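Local coordinates for protein protease Do-like 8, chloroplastic (Arabidopsis thaliana, PDB 4IC6) that probably cleaves proteins in the chloroplast thylakoid as a serine endopeptidase of the HtrA/Deg type, joining a trypsin-like protease domain to a PDZ domain, at residues A[241-244]-A[245-249]; A[331-334]-A[335-338]; A[268-272]-A[273-277]. The protein carries 1 engineered substitution. All blocks are in the same frame, centred on the assembly; numbering follows the deposited sequence.

Contact 1 (A[241-244]-A[245-249]); sequences VLKI and VPQLI
I244 and L248, one turn apart on helix 238-251, point the same way and lie side by side along its buried flank. I244 can be followed outward from the backbone. Its CB sits beside the peptide that leads on to V245, as the chain dictates. There it forks: CG2, anti to the backbone N and beside the carbonyl carbon, turns toward the following turn and meets CD1 of L248 at 3.7 Å. The other branch, through CG1 to CD1, leads away from the L248 side, and the side chain as a whole packs on L127 and R256. The backbone joins the same two residues, L248 N donating to I244 O over 3.0 Å, the donor lying almost straight out from the carbonyl (C=O...N 164°).

V241 and V245 repeat the pattern, CG1 of V241 against CG2 of V245 at 3.6 Å, beside a V245 N to V241 O bond that is straight at the hydrogen (165°). P246 has no N-H to give, which breaks the ladder and kinks the helix; its CD lies 3.1 Å from L242 O instead. K243 leaves from the outer side, bends at chi2 and ends in a salt bridge to E331.

The buried flank lies against the first barrel of the trypsin-like domain: V241 and V245 meet W72, V245 also V79 of strand 77-80, while I244 and L248 reach L127 and V129 of strand 127-131, respectively.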
loop_
_atom_site.group_PDB
_atom_site.type_symbol
_atom_site.label_atom_id
_atom_site.label_comp_id
_atom_site.label_asym_id
_atom_site.label_seq_id
_atom_site.Cartn_x
_atom_site.Cartn_y
_atom_site.Cartn_z
ATOM N N VAL A 241 -36.506 4.433 -0.443
ATOM C CA VAL A 241 -36.656 5.336 -1.585
ATOM C C VAL A 241 -38.101 5.825 -1.717
ATOM O O VAL A 241 -38.356 6.997 -1.979
ATOM C CB VAL A 241 -36.223 4.640 -2.898
ATOM C CG1 VAL A 241 -36.358 5.586 -4.090
ATOM C CG2 VAL A 241 -34.795 4.114 -2.770
ATOM N N LEU A 242 -39.044 4.916 -1.516
ATOM C CA LEU A 242 -40.461 5.249 -1.600
ATOM C C LEU A 242 -40.860 6.270 -0.546
ATOM O O LEU A 242 -41.787 7.059 -0.739
ATOM C CB LEU A 242 -41.305 3.990 -1.427
ATOM C CG LEU A 242 -41.552 3.200 -2.704
ATOM C CD1 LEU A 242 -42.223 1.877 -2.372
ATOM C CD2 LEU A 242 -42.423 4.040 -3.637
ATOM N N LYS A 243 -40.148 6.264 0.571
ATOM C CA LYS A 243 -40.487 7.158 1.671
ATOM C C LYS A 243 -39.803 8.505 1.503
ATOM O O LYS A 243 -40.400 9.547 1.752
ATOM C CB LYS A 243 -40.093 6.512 3.006
ATOM C CG LYS A 243 -39.881 7.479 4.169
ATOM C CD LYS A 243 -41.186 7.837 4.879
ATOM C CE LYS A 243 -40.928 8.675 6.136
ATOM N NZ LYS A 243 -42.186 8.956 6.884
ATOM N N ILE A 244 -38.550 8.481 1.063
ATOM C CA ILE A 244 -37.732 9.694 0.994
ATOM C C ILE A 244 -38.034 10.576 -0.223
ATOM O O ILE A 244 -38.102 11.804 -0.122
ATOM C CB ILE A 244 -36.222 9.339 0.990
ATOM C CG1 ILE A 244 -35.867 8.539 2.250
ATOM C CG2 ILE A 244 -35.369 10.596 0.865
ATOM C CD1 ILE A 244 -36.102 9.307 3.553
ATOM N N VAL A 245 -38.216 9.948 -1.377
ATOM C CA VAL A 245 -38.374 10.702 -2.611
ATOM C C VAL A 245 -39.549 11.699 -2.578
ATOM O O VAL A 245 -39.361 12.882 -2.878
ATOM C CB VAL A 245 -38.441 9.780 -3.852
ATOM C CG1 VAL A 245 -38.894 10.566 -5.083
ATOM C CG2 VAL A 245 -37.077 9.164 -4.114
ATOM N N PRO A 246 -40.756 11.242 -2.196
ATOM C CA PRO A 246 -41.887 12.185 -2.194
ATOM C C PRO A 246 -41.672 13.381 -1.269
ATOM O O PRO A 246 -42.171 14.481 -1.563
ATOM C CB PRO A 246 -43.057 11.335 -1.694
ATOM C CG PRO A 246 -42.655 9.931 -1.990
ATOM C CD PRO A 246 -41.172 9.883 -1.823
ATOM N N GLN A 247 -40.957 13.165 -0.164
ATOM C CA GLN A 247 -40.598 14.251 0.756
ATOM C C GLN A 247 -39.641 15.237 0.084
ATOM O O GLN A 247 -39.808 16.452 0.194
ATOM C CB GLN A 247 -39.959 13.693 2.043
ATOM C CG GLN A 247 -40.860 12.762 2.851
ATOM C CD GLN A 247 -40.265 12.386 4.199
ATOM O OE1 GLN A 247 -39.797 11.258 4.398
ATOM N NE2 GLN A 247 -40.285 13.328 5.136
ATOM N N LEU A 248 -38.637 14.722 -0.619
ATOM C CA LEU A 248 -37.717 15.605 -1.340
ATOM C C LEU A 248 -38.457 16.380 -2.429
ATOM O O LEU A 248 -38.187 17.557 -2.659
ATOM C CB LEU A 248 -36.526 14.818 -1.924
ATOM C CG LEU A 248 -35.637 14.145 -0.860
ATOM C CD1 LEU A 248 -34.501 13.328 -1.493
ATOM C CD2 LEU A 248 -35.095 15.182 0.127
ATOM N N ILE A 249 -39.400 15.727 -3.099
ATOM C CA ILE A 249 -40.129 16.408 -4.151
ATOM C C ILE A 249 -41.017 17.490 -3.542
ATOM O O ILE A 249 -41.086 18.593 -4.053
ATOM C CB ILE A 249 -40.983 15.439 -4.994
ATOM C CG1 ILE A 249 -40.071 14.580 -5.878
ATOM C CG2 ILE A 249 -42.006 16.234 -5.841
ATOM C CD1 ILE A 249 -40.785 13.466 -6.587
#

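Contact 2 (A[331-334]-A[335-338]); sequences EYSV and GDKV
S333 and D336 are joined by two hydrogen bonds, and the Y332 ring meets V338 over a face and the D336 carboxylate at its edge. Of the hydrogen bonds, the shorter runs from S333 N to D336 OD2, 2.6 Å and almost straight at the hydrogen (174°), arriving from above the carboxylate plane. D336 N answers with a bond to S333 O at 2.8 Å, so backbone and side chain of D336 grip the amide and carbonyl of one residue. The second bond closes a type I beta turn from S333 to D336, with V334 and G335 at its corners; the turn leads into strand 337-344 of the PDZ domain, after helix 322-329. D336 CG stands anti to its own carbonyl carbon (chi1 -63°), which swings the carboxylate back over the turn to S333.

The ring of Y332 takes the apolar contact. CG1 of V338 sits over one face, offset toward the rim and 3.4 Å from CE1, a CH-pi contact. At the ring's edge lies the carboxylate of D336, its plane turned 76° from the ring, with OD2 3.3 Å from CD1. Beyond the turn, Y332 OH is hydrogen-bonded to D315, and the ring and V338 both pack on V314 of strand 310-314 and L355 of strand 347-357.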
loop_
_atom_site.group_PDB
_atom_site.type_symbol
_atom_site.label_atom_id
_atom_site.label_comp_id
_atom_site.label_asym_id
_atom_site.label_seq_id
_atom_site.Cartn_x
_atom_site.Cartn_y
_atom_site.Cartn_z
ATOM N N GLU A 331 -41.307 8.256 12.300
ATOM C CA GLU A 331 -42.745 8.436 12.091
ATOM C C GLU A 331 -43.376 9.364 13.129
ATOM O O GLU A 331 -44.531 9.780 12.988
ATOM C CB GLU A 331 -43.472 7.086 12.038
ATOM C CG GLU A 331 -43.404 6.388 10.671
ATOM C CD GLU A 331 -44.499 6.848 9.712
ATOM O OE1 GLU A 331 -45.689 6.582 9.994
ATOM O OE2 GLU A 331 -44.174 7.471 8.675
ATOM N N TYR A 332 -42.613 9.689 14.166
ATOM C CA TYR A 332 -43.020 10.705 15.132
ATOM C C TYR A 332 -42.724 12.114 14.610
ATOM O O TYR A 332 -42.081 12.288 13.567
ATOM C CB TYR A 332 -42.286 10.501 16.453
ATOM C CG TYR A 332 -42.846 9.406 17.321
ATOM C CD1 TYR A 332 -43.848 9.675 18.238
ATOM C CD2 TYR A 332 -42.364 8.108 17.235
ATOM C CE1 TYR A 332 -44.363 8.683 19.046
ATOM C CE2 TYR A 332 -42.875 7.099 18.047
ATOM C CZ TYR A 332 -43.874 7.396 18.944
ATOM O OH TYR A 332 -44.389 6.414 19.754
ATOM N N SER A 333 -43.187 13.119 15.342
ATOM C CA SER A 333 -42.916 14.511 14.992
ATOM C C SER A 333 -42.048 15.198 16.042
ATOM O O SER A 333 -42.039 14.811 17.214
ATOM C CB SER A 333 -44.225 15.311 14.859
ATOM O OG SER A 333 -45.155 14.649 14.026
ATOM N N VAL A 334 -41.374 16.267 15.625
ATOM C CA VAL A 334 -40.506 17.030 16.515
ATOM C C VAL A 334 -41.137 17.402 17.867
ATOM O O VAL A 334 -40.477 17.368 18.899
ATOM C CB VAL A 334 -39.890 18.249 15.778
ATOM C CG1 VAL A 334 -39.392 19.294 16.760
ATOM C CG2 VAL A 334 -38.763 17.770 14.854
ATOM N N GLY A 335 -42.415 17.730 17.903
ATOM C CA GLY A 335 -43.006 17.973 19.212
ATOM C C GLY A 335 -42.970 16.813 20.221
ATOM O O GLY A 335 -42.827 17.002 21.439
ATOM N N ASP A 336 -43.095 15.605 19.700
ATOM C CA ASP A 336 -43.539 14.449 20.486
ATOM C C ASP A 336 -42.720 14.064 21.723
ATOM O O ASP A 336 -41.498 13.984 21.669
ATOM C CB ASP A 336 -43.664 13.243 19.560
ATOM C CG ASP A 336 -44.713 13.439 18.496
ATOM O OD1 ASP A 336 -45.644 14.265 18.709
ATOM O OD2 ASP A 336 -44.614 12.759 17.456
ATOM N N LYS A 337 -43.411 13.831 22.839
ATOM C CA LYS A 337 -42.805 13.214 24.019
ATOM C C LYS A 337 -43.095 11.704 24.015
ATOM O O LYS A 337 -44.254 11.291 23.943
ATOM C CB LYS A 337 -43.331 13.842 25.305
ATOM N N VAL A 338 -42.049 10.889 24.098
ATOM C CA VAL A 338 -42.206 9.431 24.096
ATOM C C VAL A 338 -41.669 8.792 25.377
ATOM O O VAL A 338 -40.869 9.397 26.099
ATOM C CB VAL A 338 -41.497 8.776 22.892
ATOM C CG1 VAL A 338 -42.160 9.193 21.588
ATOM C CG2 VAL A 338 -40.019 9.125 22.884
#

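Contact 3 (A[268-272]-A[273-277]); sequences VANQL and NVRNG
N273 has a positive phi (64°), a state uncommon outside glycine though easier for asparagine than for most, and it ends the helix running through A269 and N270. Its N turns back to N270 O, 2.7 Å away, and V274 N bonds to A269 O over 3.0 Å. Both donors lie above the planes of the carbonyls they meet. These two bonds make a Schellman motif with N273 as C-prime, closing helix 266-271 of the PDZ domain before the chain goes on to strand 278-282. V274 then folds back with CB 4.2 Å from CB of A269, its side chain packed on I310 of strand 310-314.

R275 bends at chi2 (-84°) and returns toward the helix end, crossing N270 at a slant. Its CD comes 3.1 Å from OD1 of N270, and NE lies 3.2 Å from the same oxygen; the exact placing of the guanidinium beyond is doubtful. An alanine here would take away CD and NE, and N270 OD1 would probably lose these close neighbours and N113 of the second subunit its packing partner. N270 ND2 is hydrogen-bonded to D266 O, which helps fix the amide. Against this helix end stands that second subunit: its F163 packs on N270, and its N113 on R275.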
loop_
_atom_site.group_PDB
_atom_site.type_symbol
_atom_site.label_atom_id
_atom_site.label_comp_id
_atom_site.label_asym_id
_atom_site.label_seq_id
_atom_site.Cartn_x
_atom_site.Cartn_y
_atom_site.Cartn_z
ATOM N N VAL A 268 -21.851 -4.916 16.553
ATOM C CA VAL A 268 -21.217 -4.558 17.816
ATOM C C VAL A 268 -22.114 -4.959 18.987
ATOM O O VAL A 268 -21.653 -5.583 19.951
ATOM C CB VAL A 268 -20.888 -3.044 17.877
ATOM C CG1 VAL A 268 -20.546 -2.609 19.298
ATOM C CG2 VAL A 268 -19.755 -2.709 16.913
ATOM N N ALA A 269 -23.401 -4.629 18.895
ATOM C CA ALA A 269 -24.330 -4.976 19.969
ATOM C C ALA A 269 -24.340 -6.482 20.209
ATOM O O ALA A 269 -24.204 -6.949 21.337
ATOM C CB ALA A 269 -25.733 -4.474 19.657
ATOM N N ASN A 270 -24.501 -7.256 19.144
ATOM C CA ASN A 270 -24.542 -8.706 19.310
ATOM C C ASN A 270 -23.234 -9.279 19.888
ATOM O O ASN A 270 -23.250 -10.134 20.777
ATOM C CB ASN A 270 -24.991 -9.391 18.017
ATOM C CG ASN A 270 -26.487 -9.187 17.737
ATOM O OD1 ASN A 270 -27.327 -9.971 18.190
ATOM N ND2 ASN A 270 -26.820 -8.131 16.987
ATOM N N GLN A 271 -22.101 -8.772 19.422
ATOM C CA GLN A 271 -20.823 -9.142 20.006
ATOM C C GLN A 271 -20.791 -8.905 21.520
ATOM O O GLN A 271 -20.099 -9.618 22.248
ATOM C CB GLN A 271 -19.689 -8.383 19.314
ATOM C CG GLN A 271 -18.296 -8.767 19.784
ATOM C CD GLN A 271 -17.236 -8.469 18.741
ATOM O OE1 GLN A 271 -17.502 -7.792 17.742
ATOM N NE2 GLN A 271 -16.025 -8.985 18.960
ATOM N N LEU A 272 -21.544 -7.914 21.995
ATOM C CA LEU A 272 -21.619 -7.617 23.433
ATOM C C LEU A 272 -22.770 -8.360 24.104
ATOM O O LEU A 272 -23.149 -8.054 25.235
ATOM C CB LEU A 272 -21.778 -6.107 23.662
ATOM C CG LEU A 272 -20.581 -5.259 23.229
ATOM C CD1 LEU A 272 -20.898 -3.761 23.301
ATOM C CD2 LEU A 272 -19.357 -5.605 24.074
ATOM N N ASN A 273 -23.334 -9.326 23.387
ATOM C CA ASN A 273 -24.446 -10.145 23.880
ATOM C C ASN A 273 -25.741 -9.369 24.159
ATOM O O ASN A 273 -26.544 -9.761 25.011
ATOM C CB ASN A 273 -24.033 -10.990 25.096
ATOM C CG ASN A 273 -24.869 -12.257 25.242
ATOM O OD1 ASN A 273 -25.418 -12.778 24.266
ATOM N ND2 ASN A 273 -24.961 -12.762 26.470
ATOM N N VAL A 274 -25.945 -8.284 23.417
ATOM C CA VAL A 274 -27.222 -7.585 23.417
ATOM C C VAL A 274 -28.034 -8.026 22.208
ATOM O O VAL A 274 -27.888 -7.481 21.104
ATOM C CB VAL A 274 -27.032 -6.051 23.381
ATOM C CG1 VAL A 274 -28.391 -5.352 23.375
ATOM C CG2 VAL A 274 -26.181 -5.602 24.556
ATOM N N ARG A 275 -28.913 -8.995 22.422
ATOM C CA ARG A 275 -29.574 -9.669 21.307
ATOM C C ARG A 275 -30.942 -9.084 20.994
ATOM O O ARG A 275 -31.535 -9.385 19.957
ATOM C CB ARG A 275 -29.662 -11.176 21.575
ATOM C CG ARG A 275 -28.289 -11.837 21.667
ATOM C CD ARG A 275 -27.753 -12.192 20.282
ATOM N NE ARG A 275 -26.289 -12.213 20.194
ATOM C CZ ARG A 275 -25.471 -12.760 21.095
ATOM N NH1 ARG A 275 -24.155 -12.730 20.902
ATOM N NH2 ARG A 275 -25.958 -13.345 22.187
ATOM N N ASN A 276 -31.444 -8.241 21.887
ATOM C CA ASN A 276 -32.661 -7.504 21.587
ATOM C C ASN A 276 -32.529 -6.029 21.965
ATOM O O ASN A 276 -31.967 -5.689 23.014
ATOM C CB ASN A 276 -33.883 -8.152 22.254
ATOM C CG ASN A 276 -35.183 -7.462 21.879
ATOM O OD1 ASN A 276 -35.657 -7.569 20.744
ATOM N ND2 ASN A 276 -35.770 -6.749 22.836
ATOM N N GLY A 277 -33.025 -5.158 21.096
ATOM C CA GLY A 277 -33.054 -3.735 21.389
ATOM C C GLY A 277 -31.882 -2.983 20.797
ATOM O O GLY A 277 -30.995 -3.577 20.176
#

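The three contacts follow the chain in the order 1, 3, 2, from the protease domain into the PDZ domain. Contacts 1 and 2, with centres 20 Å apart, are joined directly: K243 NZ of contact 1 forms a salt bridge with E331 OE2 of contact 2 at 3.1 Å, tying the barrel-side helix 238-251 to the PDZ loop. Contact 3 touches neither, its nearest atoms lying about 15 Å from contact 2 and about 21 Å from contact 1; it faces a second subunit instead. Contact 1 lies closest to the predicted charge relay, the side chain of I244 being about 9 Å from that of D126; the predicted serine position is the engineered A204.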